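Side-chain contacts in putative hydrolase (PDB 3LHO), which probably acts as an iron(II)-dependent dioxygenase of the 2-oxoadipate dioxygenase/decarboxylase family, and here holds a nickel ion in its metal site: residues 8-13 with 89-94; 38-43 with 249-254; 72-77 with 93-98; 176-181 with 236-241. All blocks are in the same frame, centred on the assembly; numbering follows the deposited sequence.

How the contacts relate
All four contacts reach one mixed seven-stranded sheet, with contact 2 at the metal site formed by His41, His165 and Glu235. Centre to centre, contact 2 lies about 13 Å from contact 1, 11 Å from contact 3 and 12 Å from contact 4, whereas contacts 3 and 4 are about 22 Å apart. Lys93 and Val94 belong to both contact 1 and contact 3. The carboxylate of Asp40 in contact 2 ties the set together: its OD1 forms salt bridges with Lys93 NZ at 3.0 Å and with Arg239 NE, in the 236-241 segment of contact 4, at 2.7 Å. Phe251 CD1 of contact 2 also meets Phe95 CD1 of contact 3, 3.6 Å away.

Contact 1: residues 8-13 with 89-94; sequences ALFAAL and PKQPKV
Phe10, on helix 6-20, lays its ring against Pro92 just before strand 93-99 begins, so that the N-terminal helix packs onto the mixed sheet of this glyoxalase-clan fold. The tight part is a CH-pi contact. Pro92 CG stands over one face of the Phe10 ring, 3.5 Å from the centroid and 18° off the normal, and it is displaced toward the rim at CZ, where Phe10 CZ and Pro92 CG are 3.4 Å apart. Pro92 CD follows over the same side of the ring, 3.9 Å from Phe10 CE2. The two side chains approach from opposite directions. CG of Phe10 lies beside its own backbone N and anti to the carbonyl carbon (chi1 -70°), which points the ring toward the proline. Tyr66, Ile42 and Phe61 also touch this ring, and the pocket they form with Pro92 and Val94 is buried.

The looser, more open side lies at Gln91, which is partly exposed. Its chain bends back at chi2, and the amide comes beside the CD2-CE2 side of the ring, its plane only slightly turned from that of Phe10. Gln91 OE1 is 3.7 Å from Phe10 CD2 and approaches obliquely, whereas NE2 is hydrogen-bonded to Asn7 OD1, on helix 6-20 just ahead of Ala8. On the inner side, Val94 CG2 meets the Phe10 ring in its plane, at the edge, 3.8 Å from Phe10 CZ.

Contact 2: residues 38-43 with 249-254; sequences INDHIA and TGFVAA. With NI (nickel (II) ion), chain B.
His41 and Phe251 form an edge-to-face, T-shaped pair beside the bound nickel. The Phe251 edge is turned to the His41 face, planes at 87° and centroids 4.9 Å apart. Phe251 CE2 does the touching, 3.5 Å from His41 CG and set toward the rim of the imidazole. The side chains run past each other in opposite directions.

The polar interactions hold the imidazole at its two nitrogens. His41 ND1 donates to Asp40 OD2 at 2.6 Å, an almost straight bond (171°) that uses the anti lone pair of OD2 and lies in the ring plane, fixing the ring's rotation. His41 NE2 binds nickel at 2.1 Å. Three waters join it on the metal, and His165 and Glu235 complete the site. CG of His41 sits between backbone N and carbonyl carbon (chi1 69°), which places the ring between Asp40, the nickel and Phe251.

Replacing Phe251 by an alanine is likely to open a gap over the imidazole face and leave Arg239 without its cation-pi partner.

Strand 39-47 runs between strands 93-99 and 165-169; Asp40 and His41 form a classic bulge opposite Thr167, and the loop after strand 235-239 brings Phe251 over the metal-bearing face of the sheet.

Contact 3: residues 72-77 with 93-98; sequences YKFEQK and KVFISE. With SO4 (sulfate ion), chain D.
An aromatic cluster beside the metal pocket joins Phe95, whose side chain is about 6 Å from the nickel, to Tyr72 and Phe74. Phe95 CE1 lies 4.0 Å from Tyr72 CD2; these rings meet obliquely, their planes 47° apart. Phe74 and Phe95 extend toward each other from opposing strands. Phe74 CE2 sits at the Phe95 edge, near the ring plane, 3.9 Å from Phe95 CZ. Phe95 CG is anti to the backbone N (chi1 -174°), which swings the ring over toward strand 67-74.

The three strands 67-74, 79-85 and 93-99 form an antiparallel meander, so the aromatic residues meet across the middle strand, where Phe95 touches the small side chain of Ala81. Phe95 also meets the ring of Phe251, and Tyr72 OH is hydrogen-bonded to His83.

Where strand 67-74 ends, the chain turns through helical angles and its backbone grips a sulfate, likely picked up from the crystallisation solution. Glu75 N donates to sulfate O4 at 2.8 Å. A second bond runs from Gln76 N to sulfate O3 at 2.9 Å. Sulfate O1 lies at the edge of the Phe74 ring, 3.6 Å from Phe74 CD1.

Contact 4: residues 176-181 with 236-241; sequences FERIED and FARRYP
The backbones of 176-181 and 236-241 come nearest at Ile179 and Arg238, whose CA atoms are 6.7 Å apart where helix 179-188 begins beside strand 235-239. Arg238 has the largest share of the contact, Ile179 the next. CG of Arg238 is anti to the backbone N (chi1 -178°) and the chain runs extended to NE, carrying the guanidinium past the helix start. There it is sandwiched between two oxygens: Glu177 O lies over one face, 3.2 Å from Arg238 NH1 but at too poor an angle for a hydrogen bond, and Tyr240 OH, itself hydrogen-bonded to Glu209, stands 3.0 Å above the opposite face, toward the rim. Polar links go through water instead. Water 4, in the guanidinium plane, accepts from Arg238 NH1 at 2.9 Å and donates to Glu177 OE2 at 3.1 Å. Water 5 accepts from Ile179 N at 2.9 Å and from Arg238 NH1 at 3.2 Å.

With a leucine in place of Arg238, water 4 would probably lose its guanidinium donor and Glu177 its water-borne link to a positive charge, while water 5 would keep only Ile179 N of these two donors.

Arg178, at the N-cap position, forms a salt bridge through NE to Asp181 OD2. Deeper in, Ile179 CD1 packs 3.8 Å from Phe236 O. Helix 179-188 thus packs near the edge of the mixed sheet, consistent with the glyoxalase (VOC-like) clan.

Contact 1: residues 8-13 with 89-94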
# COMPACT_ATOMS: atom_id res chain seq x y z
N ALA A 8 -9.06 15.09 3.29
CA ALA A 8 -7.78 15.65 3.69
C ALA A 8 -6.73 14.57 3.97
O ALA A 8 -5.56 14.75 3.63
CB ALA A 8 -7.96 16.55 4.92
N LEU A 9 -7.13 13.45 4.58
CA LEU A 9 -6.19 12.36 4.88
C LEU A 9 -5.62 11.73 3.62
O LEU A 9 -4.40 11.62 3.48
CB LEU A 9 -6.86 11.28 5.76
CG LEU A 9 -6.06 10.02 6.11
CD1 LEU A 9 -4.68 10.37 6.71
CD2 LEU A 9 -6.84 9.16 7.07
N PHE A 10 -6.49 11.35 2.69
CA PHE A 10 -6.03 10.83 1.43
C PHE A 10 -5.26 11.84 0.56
O PHE A 10 -4.28 11.45 -0.06
CB PHE A 10 -7.17 10.18 0.67
CG PHE A 10 -7.64 8.90 1.31
CD1 PHE A 10 -6.81 7.80 1.35
CD2 PHE A 10 -8.90 8.81 1.92
CE1 PHE A 10 -7.24 6.63 1.94
CE2 PHE A 10 -9.32 7.63 2.49
CZ PHE A 10 -8.50 6.54 2.51
N ALA A 11 -5.65 13.12 0.59
CA ALA A 11 -4.86 14.15 -0.08
C ALA A 11 -3.42 14.13 0.44
O ALA A 11 -2.49 14.16 -0.34
CB ALA A 11 -5.47 15.58 0.08
N ALA A 12 -3.25 14.10 1.76
CA ALA A 12 -1.93 14.17 2.37
C ALA A 12 -1.14 12.89 2.12
O ALA A 12 0.08 12.92 1.83
CB ALA A 12 -2.07 14.47 3.88
N LEU A 13 -1.83 11.75 2.15
CA LEU A 13 -1.18 10.49 1.87
C LEU A 13 -0.69 10.42 0.41
O LEU A 13 0.40 9.92 0.13
CB LEU A 13 -2.13 9.31 2.16
CG LEU A 13 -1.55 7.90 2.23
CD1 LEU A 13 -0.72 7.63 3.53
CD2 LEU A 13 -2.69 6.86 2.12
N PRO A 89 -19.07 5.42 -1.08
CA PRO A 89 -18.41 4.52 -2.06
C PRO A 89 -17.32 5.18 -2.90
O PRO A 89 -16.51 4.47 -3.47
CB PRO A 89 -19.56 4.05 -2.94
CG PRO A 89 -20.49 5.20 -2.94
CD PRO A 89 -20.46 5.71 -1.50
N LYS A 90 -17.25 6.51 -2.95
CA LYS A 90 -16.13 7.18 -3.62
C LYS A 90 -14.79 7.00 -2.89
O LYS A 90 -13.74 7.21 -3.48
CB LYS A 90 -16.37 8.69 -3.74
CG LYS A 90 -17.53 9.07 -4.68
CD LYS A 90 -17.51 10.58 -4.97
CE LYS A 90 -18.72 11.03 -5.81
NZ LYS A 90 -19.99 11.17 -5.01
N GLN A 91 -14.85 6.69 -1.59
CA GLN A 91 -13.65 6.61 -0.79
C GLN A 91 -13.01 5.25 -0.99
O GLN A 91 -13.68 4.25 -1.21
CB GLN A 91 -13.95 6.91 0.69
CG GLN A 91 -14.49 8.33 0.97
CD GLN A 91 -13.54 9.41 0.57
OE1 GLN A 91 -12.33 9.20 0.46
NE2 GLN A 91 -14.07 10.58 0.32
N PRO A 92 -11.67 5.21 -0.97
CA PRO A 92 -11.02 3.95 -1.17
C PRO A 92 -11.24 2.96 -0.03
O PRO A 92 -11.38 3.35 1.13
CB PRO A 92 -9.53 4.36 -1.26
CG PRO A 92 -9.44 5.68 -0.62
CD PRO A 92 -10.73 6.34 -0.89
N LYS A 93 -11.23 1.66 -0.32
CA LYS A 93 -11.00 0.72 0.71
C LYS A 93 -9.59 0.88 1.24
O LYS A 93 -8.70 1.29 0.53
CB LYS A 93 -11.15 -0.75 0.20
CG LYS A 93 -12.51 -1.06 -0.39
CD LYS A 93 -12.50 -2.50 -0.89
CE LYS A 93 -13.57 -2.76 -1.89
NZ LYS A 93 -13.19 -2.12 -3.18
N VAL A 94 -9.40 0.50 2.50
CA VAL A 94 -8.14 0.59 3.18
C VAL A 94 -7.69 -0.81 3.62
O VAL A 94 -8.35 -1.50 4.38
CB VAL A 94 -8.21 1.58 4.38
CG1 VAL A 94 -6.89 1.52 5.20
CG2 VAL A 94 -8.55 2.98 3.86

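Contact 2: residues 38-43 with 249-254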
# COMPACT_ATOMS: atom_id res chain seq x y z
N ILE A 38 -11.32 7.90 -8.96
CA ILE A 38 -11.74 7.09 -7.83
C ILE A 38 -10.74 5.92 -7.62
O ILE A 38 -10.45 5.12 -8.54
CB ILE A 38 -13.19 6.53 -8.02
CG1 ILE A 38 -14.19 7.70 -8.17
CG2 ILE A 38 -13.55 5.56 -6.87
CD1 ILE A 38 -14.18 8.64 -7.02
N ASN A 39 -10.26 5.79 -6.38
CA ASN A 39 -9.38 4.68 -6.02
C ASN A 39 -10.14 3.46 -5.46
O ASN A 39 -11.09 3.60 -4.69
CB ASN A 39 -8.35 5.18 -5.02
CG ASN A 39 -7.43 6.23 -5.60
OD1 ASN A 39 -7.31 7.37 -5.07
ND2 ASN A 39 -6.80 5.90 -6.71
N ASP A 40 -9.75 2.27 -5.87
CA ASP A 40 -10.27 1.03 -5.28
C ASP A 40 -9.79 0.85 -3.83
O ASP A 40 -10.57 0.49 -2.94
CB ASP A 40 -9.77 -0.20 -6.08
CG ASP A 40 -10.32 -1.50 -5.53
OD1 ASP A 40 -11.53 -1.70 -5.64
OD2 ASP A 40 -9.58 -2.31 -4.91
N HIS A 41 -8.49 1.11 -3.63
CA HIS A 41 -7.87 0.95 -2.32
C HIS A 41 -6.54 1.63 -2.21
O HIS A 41 -5.96 2.05 -3.24
CB HIS A 41 -7.75 -0.56 -1.91
CG HIS A 41 -6.79 -1.39 -2.70
ND1 HIS A 41 -7.17 -2.10 -3.84
CD2 HIS A 41 -5.49 -1.74 -2.46
CE1 HIS A 41 -6.13 -2.79 -4.28
NE2 HIS A 41 -5.12 -2.61 -3.46
N ILE A 42 -6.11 1.79 -0.95
CA ILE A 42 -4.73 2.01 -0.55
C ILE A 42 -4.26 0.82 0.31
O ILE A 42 -5.08 0.00 0.83
CB ILE A 42 -4.49 3.40 0.17
CG1 ILE A 42 -5.28 3.48 1.49
CG2 ILE A 42 -4.90 4.57 -0.74
CD1 ILE A 42 -4.51 3.76 2.68
N ALA A 43 -2.94 0.65 0.37
CA ALA A 43 -2.34 -0.44 1.16
C ALA A 43 -1.29 0.15 2.08
O ALA A 43 -0.43 0.92 1.60
CB ALA A 43 -1.69 -1.48 0.23
N THR A 249 -15.06 -8.04 -2.58
CA THR A 249 -14.24 -7.04 -1.86
C THR A 249 -12.86 -7.53 -1.43
O THR A 249 -12.14 -6.82 -0.75
CB THR A 249 -14.98 -6.54 -0.61
OG1 THR A 249 -15.33 -7.66 0.19
CG2 THR A 249 -16.27 -5.81 -1.01
N GLY A 250 -12.47 -8.74 -1.83
CA GLY A 250 -11.19 -9.32 -1.41
C GLY A 250 -9.99 -8.80 -2.19
O GLY A 250 -10.13 -7.99 -3.13
N PHE A 251 -8.80 -9.26 -1.81
CA PHE A 251 -7.57 -8.65 -2.31
C PHE A 251 -6.61 -9.58 -3.03
O PHE A 251 -5.57 -9.12 -3.57
CB PHE A 251 -6.89 -7.87 -1.17
CG PHE A 251 -7.62 -6.61 -0.83
CD1 PHE A 251 -8.67 -6.64 0.06
CD2 PHE A 251 -7.31 -5.43 -1.47
CE1 PHE A 251 -9.37 -5.52 0.32
CE2 PHE A 251 -8.01 -4.29 -1.20
CZ PHE A 251 -9.05 -4.33 -0.32
N VAL A 252 -6.96 -10.87 -3.06
CA VAL A 252 -6.30 -11.85 -3.92
C VAL A 252 -7.43 -12.48 -4.72
O VAL A 252 -8.61 -12.20 -4.44
CB VAL A 252 -5.58 -12.95 -3.11
N ALA A 253 -7.06 -13.32 -5.69
CA ALA A 253 -8.05 -14.07 -6.50
C ALA A 253 -9.08 -14.77 -5.61
O ALA A 253 -8.67 -15.51 -4.72
CB ALA A 253 -7.33 -15.12 -7.37
N ALA A 254 -10.38 -14.55 -5.83
CA ALA A 254 -11.44 -15.22 -5.03
C ALA A 254 -11.36 -16.73 -5.10
O ALA A 254 -11.89 -17.41 -4.23
CB ALA A 254 -12.83 -14.76 -5.46
NI NI B . -3.28 -3.64 -3.76
O HOH W 1 -1.71 -5.44 -4.18
O HOH W 2 -4.31 -5.38 -4.01
O HOH W 3 -3.30 -4.78 -1.77

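Contact 3: residues 72-77 with 93-98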
# COMPACT_ATOMS: atom_id res chain seq x y z
N TYR A 72 -7.81 -11.31 6.95
CA TYR A 72 -7.02 -12.15 6.03
C TYR A 72 -5.76 -12.66 6.73
O TYR A 72 -5.17 -11.97 7.53
CB TYR A 72 -6.56 -11.31 4.83
CG TYR A 72 -7.69 -10.59 4.15
CD1 TYR A 72 -8.48 -11.23 3.20
CD2 TYR A 72 -8.00 -9.28 4.47
CE1 TYR A 72 -9.54 -10.55 2.57
CE2 TYR A 72 -9.05 -8.60 3.88
CZ TYR A 72 -9.80 -9.23 2.91
OH TYR A 72 -10.85 -8.58 2.33
N LYS A 73 -5.33 -13.86 6.37
CA LYS A 73 -4.03 -14.36 6.78
C LYS A 73 -3.25 -14.76 5.52
O LYS A 73 -3.79 -15.45 4.66
CB LYS A 73 -4.18 -15.56 7.69
CG LYS A 73 -2.83 -16.10 8.27
CD LYS A 73 -3.08 -16.97 9.52
CE LYS A 73 -1.90 -16.95 10.53
NZ LYS A 73 -2.40 -16.82 11.95
N PHE A 74 -2.01 -14.32 5.40
CA PHE A 74 -1.13 -14.77 4.30
C PHE A 74 0.06 -15.58 4.84
O PHE A 74 1.00 -15.03 5.38
CB PHE A 74 -0.70 -13.54 3.50
CG PHE A 74 -1.86 -12.80 2.90
CD1 PHE A 74 -2.49 -13.29 1.76
CD2 PHE A 74 -2.38 -11.66 3.51
CE1 PHE A 74 -3.61 -12.62 1.22
CE2 PHE A 74 -3.47 -10.98 2.96
CZ PHE A 74 -4.09 -11.46 1.83
N GLU A 75 -0.01 -16.89 4.70
CA GLU A 75 0.91 -17.78 5.41
C GLU A 75 2.34 -17.69 4.93
O GLU A 75 3.26 -17.54 5.72
CB GLU A 75 0.46 -19.24 5.32
CG GLU A 75 0.84 -20.04 6.56
CD GLU A 75 0.11 -19.54 7.80
OE1 GLU A 75 -1.12 -19.31 7.69
OE2 GLU A 75 0.77 -19.36 8.85
N GLN A 76 2.52 -17.74 3.62
CA GLN A 76 3.85 -17.73 3.03
C GLN A 76 4.61 -16.43 3.34
O GLN A 76 5.80 -16.45 3.61
CB GLN A 76 3.74 -17.92 1.51
CG GLN A 76 5.06 -17.77 0.77
CD GLN A 76 5.15 -18.69 -0.44
OE1 GLN A 76 4.20 -18.79 -1.23
NE2 GLN A 76 6.29 -19.36 -0.59
N LYS A 77 3.90 -15.31 3.32
CA LYS A 77 4.52 -14.01 3.58
C LYS A 77 4.56 -13.64 5.06
O LYS A 77 5.11 -12.59 5.42
CB LYS A 77 3.79 -12.93 2.78
CG LYS A 77 4.16 -12.87 1.28
CD LYS A 77 3.20 -11.94 0.56
CE LYS A 77 3.54 -11.70 -0.91
NZ LYS A 77 2.32 -11.19 -1.64
N LYS A 93 -11.23 1.66 -0.32
CA LYS A 93 -11.00 0.72 0.71
C LYS A 93 -9.59 0.88 1.24
O LYS A 93 -8.70 1.29 0.53
CB LYS A 93 -11.15 -0.75 0.20
CG LYS A 93 -12.51 -1.06 -0.39
CD LYS A 93 -12.50 -2.50 -0.89
CE LYS A 93 -13.57 -2.76 -1.89
NZ LYS A 93 -13.19 -2.12 -3.18
N VAL A 94 -9.40 0.50 2.50
CA VAL A 94 -8.14 0.59 3.18
C VAL A 94 -7.69 -0.81 3.62
O VAL A 94 -8.35 -1.50 4.38
CB VAL A 94 -8.21 1.58 4.38
CG1 VAL A 94 -6.89 1.52 5.20
CG2 VAL A 94 -8.55 2.98 3.86
N PHE A 95 -6.59 -1.24 3.04
CA PHE A 95 -6.02 -2.53 3.31
C PHE A 95 -4.78 -2.31 4.19
O PHE A 95 -3.85 -1.56 3.80
CB PHE A 95 -5.61 -3.16 1.99
CG PHE A 95 -5.13 -4.56 2.12
CD1 PHE A 95 -6.03 -5.62 2.22
CD2 PHE A 95 -3.75 -4.82 2.16
CE1 PHE A 95 -5.57 -6.96 2.36
CE2 PHE A 95 -3.26 -6.11 2.29
CZ PHE A 95 -4.18 -7.21 2.39
N ILE A 96 -4.78 -2.95 5.36
CA ILE A 96 -3.67 -2.80 6.33
C ILE A 96 -3.17 -4.17 6.72
O ILE A 96 -3.93 -5.05 7.16
CB ILE A 96 -4.02 -1.94 7.58
CG1 ILE A 96 -4.72 -0.63 7.23
CG2 ILE A 96 -2.72 -1.71 8.43
CD1 ILE A 96 -5.16 0.19 8.52
N SER A 97 -1.88 -4.41 6.47
CA SER A 97 -1.30 -5.70 6.86
C SER A 97 -0.20 -5.48 7.92
O SER A 97 0.25 -4.34 8.15
CB SER A 97 -0.76 -6.42 5.64
OG SER A 97 0.36 -5.76 5.05
N GLU A 98 0.14 -6.54 8.64
CA GLU A 98 1.25 -6.49 9.58
C GLU A 98 2.04 -7.79 9.50
O GLU A 98 1.46 -8.84 9.45
CB GLU A 98 0.81 -6.27 11.04
CG GLU A 98 0.02 -7.35 11.66
CD GLU A 98 -0.41 -7.03 13.09
OE1 GLU A 98 -0.25 -5.88 13.62
OE2 GLU A 98 -0.98 -7.92 13.66
S SO4 D . -0.87 -17.78 1.34
O1 SO4 D . -1.56 -16.65 0.74
O2 SO4 D . -0.99 -18.94 0.45
O3 SO4 D . 0.54 -17.45 1.51
O4 SO4 D . -1.50 -18.09 2.62

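Contact 4: residues 176-181 with 236-241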
# COMPACT_ATOMS: atom_id res chain seq x y z
N PHE A 176 -13.06 3.66 -19.77
CA PHE A 176 -12.48 2.32 -19.95
C PHE A 176 -13.42 1.28 -19.41
O PHE A 176 -14.08 1.48 -18.38
CB PHE A 176 -11.13 2.19 -19.25
CG PHE A 176 -10.03 2.99 -19.87
CD1 PHE A 176 -9.25 2.45 -20.88
CD2 PHE A 176 -9.74 4.27 -19.42
CE1 PHE A 176 -8.22 3.18 -21.46
CE2 PHE A 176 -8.71 5.00 -19.99
CZ PHE A 176 -7.96 4.46 -21.01
N GLU A 177 -13.50 0.15 -20.09
CA GLU A 177 -14.23 -0.98 -19.57
C GLU A 177 -13.31 -2.06 -19.00
O GLU A 177 -13.55 -2.60 -17.91
CB GLU A 177 -15.07 -1.58 -20.68
CG GLU A 177 -15.83 -2.82 -20.26
CD GLU A 177 -16.74 -3.32 -21.36
OE1 GLU A 177 -16.95 -2.59 -22.35
OE2 GLU A 177 -17.25 -4.43 -21.23
N ARG A 178 -12.25 -2.39 -19.75
CA ARG A 178 -11.44 -3.56 -19.46
C ARG A 178 -10.07 -3.18 -18.99
O ARG A 178 -9.47 -2.22 -19.50
CB ARG A 178 -11.32 -4.46 -20.70
CG ARG A 178 -12.66 -4.95 -21.32
CD ARG A 178 -12.43 -6.03 -22.41
NE ARG A 178 -11.37 -5.62 -23.35
CZ ARG A 178 -10.44 -6.42 -23.89
NH1 ARG A 178 -10.37 -7.73 -23.63
NH2 ARG A 178 -9.53 -5.88 -24.72
N ILE A 179 -9.54 -3.96 -18.04
CA ILE A 179 -8.16 -3.79 -17.55
C ILE A 179 -7.16 -3.84 -18.73
O ILE A 179 -6.20 -3.04 -18.78
CB ILE A 179 -7.80 -4.81 -16.38
CG1 ILE A 179 -6.46 -4.43 -15.73
CG2 ILE A 179 -7.75 -6.28 -16.87
CD1 ILE A 179 -6.24 -4.92 -14.29
N GLU A 180 -7.39 -4.75 -19.68
CA GLU A 180 -6.54 -4.84 -20.88
C GLU A 180 -6.47 -3.51 -21.63
O GLU A 180 -5.43 -3.16 -22.16
CB GLU A 180 -6.99 -5.95 -21.84
CG GLU A 180 -6.89 -7.35 -21.24
CD GLU A 180 -8.11 -7.73 -20.39
OE1 GLU A 180 -9.00 -6.88 -20.14
OE2 GLU A 180 -8.18 -8.89 -19.97
N ASP A 181 -7.57 -2.77 -21.67
CA ASP A 181 -7.58 -1.51 -22.39
C ASP A 181 -6.86 -0.44 -21.60
O ASP A 181 -6.18 0.39 -22.18
CB ASP A 181 -9.02 -1.09 -22.69
CG ASP A 181 -9.70 -2.06 -23.65
OD1 ASP A 181 -9.05 -2.45 -24.64
OD2 ASP A 181 -10.85 -2.45 -23.38
N PHE A 236 -3.97 -1.09 -10.48
CA PHE A 236 -5.26 -0.94 -11.18
C PHE A 236 -6.06 -2.17 -10.87
O PHE A 236 -5.55 -3.27 -10.94
CB PHE A 236 -5.03 -0.75 -12.69
CG PHE A 236 -3.99 0.31 -12.98
CD1 PHE A 236 -4.35 1.63 -13.11
CD2 PHE A 236 -2.64 -0.02 -13.03
CE1 PHE A 236 -3.38 2.61 -13.28
CE2 PHE A 236 -1.67 0.98 -13.22
CZ PHE A 236 -2.04 2.27 -13.33
N ALA A 237 -7.33 -2.02 -10.49
CA ALA A 237 -8.15 -3.17 -10.15
C ALA A 237 -9.55 -3.05 -10.76
O ALA A 237 -10.19 -2.00 -10.68
CB ALA A 237 -8.26 -3.32 -8.60
N ARG A 238 -10.01 -4.15 -11.36
CA ARG A 238 -11.39 -4.30 -11.73
C ARG A 238 -12.02 -5.37 -10.84
O ARG A 238 -11.54 -6.49 -10.81
CB ARG A 238 -11.53 -4.71 -13.19
CG ARG A 238 -12.99 -4.85 -13.63
CD ARG A 238 -13.16 -4.94 -15.14
NE ARG A 238 -14.54 -5.32 -15.49
CZ ARG A 238 -14.95 -5.68 -16.70
NH1 ARG A 238 -14.12 -5.73 -17.73
NH2 ARG A 238 -16.22 -5.98 -16.89
N ARG A 239 -13.12 -5.03 -10.17
CA ARG A 239 -13.89 -6.01 -9.42
C ARG A 239 -15.18 -6.41 -10.10
O ARG A 239 -15.79 -5.60 -10.81
CB ARG A 239 -14.22 -5.47 -8.03
CG ARG A 239 -13.00 -5.21 -7.18
CD ARG A 239 -13.42 -4.50 -5.87
NE ARG A 239 -12.21 -4.27 -5.12
CZ ARG A 239 -11.52 -5.22 -4.49
NH1 ARG A 239 -11.94 -6.49 -4.44
NH2 ARG A 239 -10.39 -4.89 -3.92
N TYR A 240 -15.59 -7.65 -9.86
CA TYR A 240 -16.80 -8.21 -10.42
C TYR A 240 -17.83 -8.57 -9.36
O TYR A 240 -17.48 -8.78 -8.18
CB TYR A 240 -16.46 -9.43 -11.26
CG TYR A 240 -15.64 -9.12 -12.49
CD1 TYR A 240 -14.27 -8.89 -12.40
CD2 TYR A 240 -16.23 -9.09 -13.75
CE1 TYR A 240 -13.53 -8.62 -13.54
CE2 TYR A 240 -15.49 -8.83 -14.87
CZ TYR A 240 -14.14 -8.60 -14.77
OH TYR A 240 -13.41 -8.35 -15.91
N PRO A 241 -19.11 -8.60 -9.76
CA PRO A 241 -20.16 -8.97 -8.81
C PRO A 241 -20.12 -10.43 -8.41
O PRO A 241 -19.83 -11.30 -9.23
CB PRO A 241 -21.46 -8.69 -9.58
CG PRO A 241 -21.10 -7.77 -10.64
CD PRO A 241 -19.68 -8.04 -11.00
O HOH W 4 -15.53 -6.72 -20.06
O HOH W 5 -11.05 -6.44 -17.60